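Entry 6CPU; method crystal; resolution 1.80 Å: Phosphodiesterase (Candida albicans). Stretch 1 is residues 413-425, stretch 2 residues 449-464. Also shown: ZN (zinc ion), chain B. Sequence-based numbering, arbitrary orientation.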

# COMPACT_ATOMS: atom_id res chain seq x y z
N SER A 413 7.78 17.33 1.98
CA SER A 413 7.20 17.76 3.25
C SER A 413 5.68 17.63 3.29
O SER A 413 5.12 17.27 4.32
CB SER A 413 7.60 19.21 3.57
OG SER A 413 8.99 19.29 3.80
N LEU A 414 5.02 17.90 2.16
CA LEU A 414 3.57 17.78 2.09
C LEU A 414 3.15 16.32 2.20
O LEU A 414 2.19 16.00 2.89
CB LEU A 414 3.03 18.38 0.79
CG LEU A 414 1.52 18.28 0.55
CD1 LEU A 414 0.73 18.84 1.72
CD2 LEU A 414 1.16 19.01 -0.75
N ILE A 415 3.89 15.43 1.52
CA ILE A 415 3.60 14.00 1.59
C ILE A 415 3.76 13.47 3.03
O ILE A 415 2.91 12.71 3.51
CB ILE A 415 4.46 13.20 0.59
CG1 ILE A 415 3.99 13.50 -0.84
CG2 ILE A 415 4.37 11.70 0.88
CD1 ILE A 415 4.87 12.96 -1.95
N ILE A 416 4.84 13.88 3.70
CA ILE A 416 5.09 13.48 5.10
C ILE A 416 3.94 13.94 5.99
O ILE A 416 3.38 13.17 6.78
CB ILE A 416 6.42 14.05 5.63
CG1 ILE A 416 7.60 13.39 4.90
CG2 ILE A 416 6.52 13.88 7.15
CD1 ILE A 416 8.92 14.09 5.09
N SER A 417 3.59 15.21 5.85
CA SER A 417 2.49 15.80 6.61
C SER A 417 1.20 14.98 6.44
O SER A 417 0.55 14.63 7.43
CB SER A 417 2.28 17.26 6.16
OG SER A 417 1.04 17.74 6.62
N SER A 418 0.86 14.65 5.21
CA SER A 418 -0.40 13.95 4.92
C SER A 418 -0.35 12.51 5.45
O SER A 418 -1.32 12.03 6.05
CB SER A 418 -0.72 13.99 3.43
OG SER A 418 -0.65 15.33 2.92
N ILE A 419 0.78 11.84 5.28
CA ILE A 419 0.91 10.50 5.83
C ILE A 419 0.81 10.52 7.35
O ILE A 419 0.08 9.70 7.94
CB ILE A 419 2.18 9.79 5.32
CG1 ILE A 419 2.06 9.55 3.81
CG2 ILE A 419 2.35 8.46 6.04
CD1 ILE A 419 3.26 8.89 3.17
N LEU A 420 1.51 11.44 8.00
CA LEU A 420 1.46 11.55 9.46
C LEU A 420 0.05 11.85 9.97
O LEU A 420 -0.37 11.36 11.03
CB LEU A 420 2.46 12.59 9.97
CG LEU A 420 3.93 12.16 9.89
CD1 LEU A 420 4.83 13.28 10.38
CD2 LEU A 420 4.19 10.89 10.68
N ALA A 421 -0.71 12.57 9.16
CA ALA A 421 -2.09 12.93 9.50
C ALA A 421 -3.04 11.74 9.63
O ALA A 421 -4.10 11.88 10.27
CB ALA A 421 -2.62 13.93 8.48
N THR A 422 -2.69 10.58 9.07
CA THR A 422 -3.57 9.41 9.16
C THR A 422 -3.52 8.67 10.49
O THR A 422 -4.24 7.69 10.66
CB THR A 422 -3.31 8.39 8.03
OG1 THR A 422 -1.99 7.84 8.16
CG2 THR A 422 -3.45 9.06 6.67
N ASP A 423 -2.68 9.12 11.42
CA ASP A 423 -2.62 8.59 12.78
C ASP A 423 -3.90 8.94 13.55
O ASP A 423 -4.14 10.10 13.86
CB ASP A 423 -1.41 9.17 13.51
CG ASP A 423 -1.27 8.67 14.94
OD1 ASP A 423 -1.95 7.69 15.31
OD2 ASP A 423 -0.47 9.26 15.70
N MET A 424 -4.68 7.92 13.87
CA MET A 424 -5.96 8.12 14.57
C MET A 424 -5.80 8.57 16.02
O MET A 424 -6.73 9.12 16.60
CB MET A 424 -6.83 6.87 14.49
CG MET A 424 -7.42 6.64 13.10
SD MET A 424 -8.54 7.95 12.55
CE MET A 424 -10.02 7.51 13.47
N GLY A 425 -4.62 8.35 16.61
CA GLY A 425 -4.29 8.92 17.91
C GLY A 425 -4.21 10.44 17.90
O GLY A 425 -4.19 11.07 18.96
N THR A 449 -2.47 26.01 5.02
CA THR A 449 -3.81 25.76 4.49
C THR A 449 -3.81 24.55 3.54
O THR A 449 -4.68 23.69 3.62
CB THR A 449 -4.36 27.01 3.75
OG1 THR A 449 -4.53 28.07 4.70
CG2 THR A 449 -5.70 26.72 3.08
N VAL A 450 -2.82 24.49 2.66
CA VAL A 450 -2.64 23.33 1.77
C VAL A 450 -2.45 22.06 2.61
O VAL A 450 -3.12 21.06 2.37
CB VAL A 450 -1.45 23.54 0.80
CG1 VAL A 450 -1.07 22.25 0.08
CG2 VAL A 450 -1.79 24.62 -0.22
N LYS A 451 -1.59 22.14 3.62
CA LYS A 451 -1.35 21.01 4.53
C LYS A 451 -2.62 20.52 5.20
O LYS A 451 -2.85 19.32 5.29
CB LYS A 451 -0.36 21.38 5.64
CG LYS A 451 1.10 21.32 5.24
CD LYS A 451 1.95 21.91 6.36
CE LYS A 451 3.30 21.25 6.44
NZ LYS A 451 4.25 22.08 7.25
N LEU A 452 -3.45 21.44 5.68
CA LEU A 452 -4.64 21.06 6.42
C LEU A 452 -5.69 20.42 5.52
O LEU A 452 -6.27 19.41 5.89
CB LEU A 452 -5.24 22.26 7.16
CG LEU A 452 -6.51 21.96 7.96
CD1 LEU A 452 -6.23 21.04 9.15
CD2 LEU A 452 -7.16 23.26 8.44
N ILE A 453 -5.95 21.02 4.37
CA ILE A 453 -6.92 20.44 3.44
C ILE A 453 -6.45 19.06 3.00
O ILE A 453 -7.22 18.10 3.02
CB ILE A 453 -7.17 21.33 2.20
CG1 ILE A 453 -7.71 22.71 2.60
CG2 ILE A 453 -8.14 20.64 1.25
CD1 ILE A 453 -8.86 22.66 3.58
N SER A 454 -5.18 18.96 2.64
CA SER A 454 -4.57 17.68 2.27
C SER A 454 -4.73 16.65 3.39
O SER A 454 -5.14 15.52 3.13
CB SER A 454 -3.10 17.89 1.94
OG SER A 454 -2.98 18.79 0.86
N ALA A 455 -4.44 17.06 4.63
CA ALA A 455 -4.57 16.19 5.79
C ALA A 455 -5.99 15.69 6.00
O ALA A 455 -6.22 14.53 6.31
CB ALA A 455 -4.09 16.90 7.05
N LEU A 456 -6.96 16.59 5.84
CA LEU A 456 -8.35 16.22 6.02
C LEU A 456 -8.82 15.27 4.93
O LEU A 456 -9.57 14.35 5.20
CB LEU A 456 -9.23 17.48 6.06
CG LEU A 456 -8.98 18.38 7.27
CD1 LEU A 456 -9.69 19.72 7.08
CD2 LEU A 456 -9.42 17.72 8.57
N LEU A 457 -8.38 15.49 3.70
CA LEU A 457 -8.82 14.65 2.60
C LEU A 457 -8.26 13.24 2.73
O LEU A 457 -9.01 12.27 2.63
CB LEU A 457 -8.46 15.28 1.25
CG LEU A 457 -9.31 16.51 0.88
CD1 LEU A 457 -8.89 17.07 -0.46
CD2 LEU A 457 -10.79 16.15 0.88
N ILE A 458 -6.97 13.12 3.02
CA ILE A 458 -6.37 11.80 3.20
C ILE A 458 -6.97 11.11 4.42
O ILE A 458 -7.17 9.91 4.39
CB ILE A 458 -4.82 11.86 3.25
CG1 ILE A 458 -4.22 10.47 2.97
CG2 ILE A 458 -4.33 12.42 4.57
CD1 ILE A 458 -2.71 10.48 2.83
N LYS A 459 -7.29 11.85 5.48
CA LYS A 459 -7.98 11.25 6.64
C LYS A 459 -9.32 10.64 6.26
O LYS A 459 -9.66 9.54 6.68
CB LYS A 459 -8.19 12.27 7.76
CG LYS A 459 -6.99 12.44 8.67
CD LYS A 459 -7.21 13.51 9.73
CE LYS A 459 -8.31 13.12 10.70
NZ LYS A 459 -8.13 11.75 11.27
N CYS A 460 -10.09 11.40 5.49
CA CYS A 460 -11.41 10.95 5.04
C CYS A 460 -11.27 9.71 4.15
O CYS A 460 -11.96 8.71 4.34
CB CYS A 460 -12.13 12.08 4.32
SG CYS A 460 -12.81 13.36 5.43
N ALA A 461 -10.33 9.78 3.20
CA ALA A 461 -10.06 8.64 2.31
C ALA A 461 -9.66 7.39 3.08
O ALA A 461 -10.17 6.30 2.81
CB ALA A 461 -8.97 9.01 1.31
N ASP A 462 -8.77 7.55 4.06
CA ASP A 462 -8.30 6.40 4.83
C ASP A 462 -9.42 5.69 5.60
O ASP A 462 -9.38 4.47 5.76
CB ASP A 462 -7.19 6.84 5.79
CG ASP A 462 -6.44 5.67 6.40
OD1 ASP A 462 -6.23 4.61 5.74
OD2 ASP A 462 -6.05 5.83 7.57
N ILE A 463 -10.41 6.44 6.08
CA ILE A 463 -11.53 5.84 6.83
C ILE A 463 -12.82 5.82 6.01
O ILE A 463 -13.93 5.87 6.56
CB ILE A 463 -11.75 6.51 8.21
CG1 ILE A 463 -12.18 7.98 8.08
CG2 ILE A 463 -10.50 6.42 9.06
CD1 ILE A 463 -12.89 8.50 9.31
N SER A 464 -12.69 5.71 4.69
CA SER A 464 -13.84 5.85 3.78
C SER A 464 -14.68 4.59 3.62
O SER A 464 -15.71 4.63 2.93
CB SER A 464 -13.35 6.34 2.41
OG SER A 464 -12.56 5.35 1.77
ZN ZN B . -4.69 3.22 5.80
O HOH W 1 -0.82 17.48 4.93
O HOH W 2 -5.70 11.73 12.44
O HOH W 3 -6.68 7.49 9.44
O HOH W 4 -3.81 4.35 7.42
O HOH W 5 -5.64 2.05 7.41

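What does the beginning of stretch 2 offer its neighbour? The axes cross at 43° and approach to 8.4 Å. V450 presents CG1 to L414 CD2 at 4.0 Å, an apolar contact. K451 lays its aliphatic stem beside S417, CG to OG 3.8 Å, while its carbonyl accepts from a water that also binds S417 OG and S418 OG.

How do the helices come so close in the middle? Small residues line the crossing. S454 and S418 point toward the opposite helix, yet each hydroxyl is turned back on the backbone of its own helix: S454 OG donates to V450 O (2.7 Å) and S418 OG to L414 O (2.9 Å). Their polarity is thus satisfied in a buried place. Next to S454, A455 meets A421 of the other stretch, CB to CB 3.6 Å.

What fills the space beyond? I458, extended with both chi angles t, packs CG2 on S418 O (3.4 Å) and CG1 on T422 CG2 (4.0 Å). K459 sets CG 3.4 Å from A421 O, and its NZ donates to a water that bridges to A421 O and D423 O.

How does the contact end? D462 binds zinc through OD1 (2.1 Å), while a water links its OD2 to T422 O. I463 CG2 then meets M424 SD at 4.3 Å. No direct hydrogen bond joins the stretches; packing and waters do.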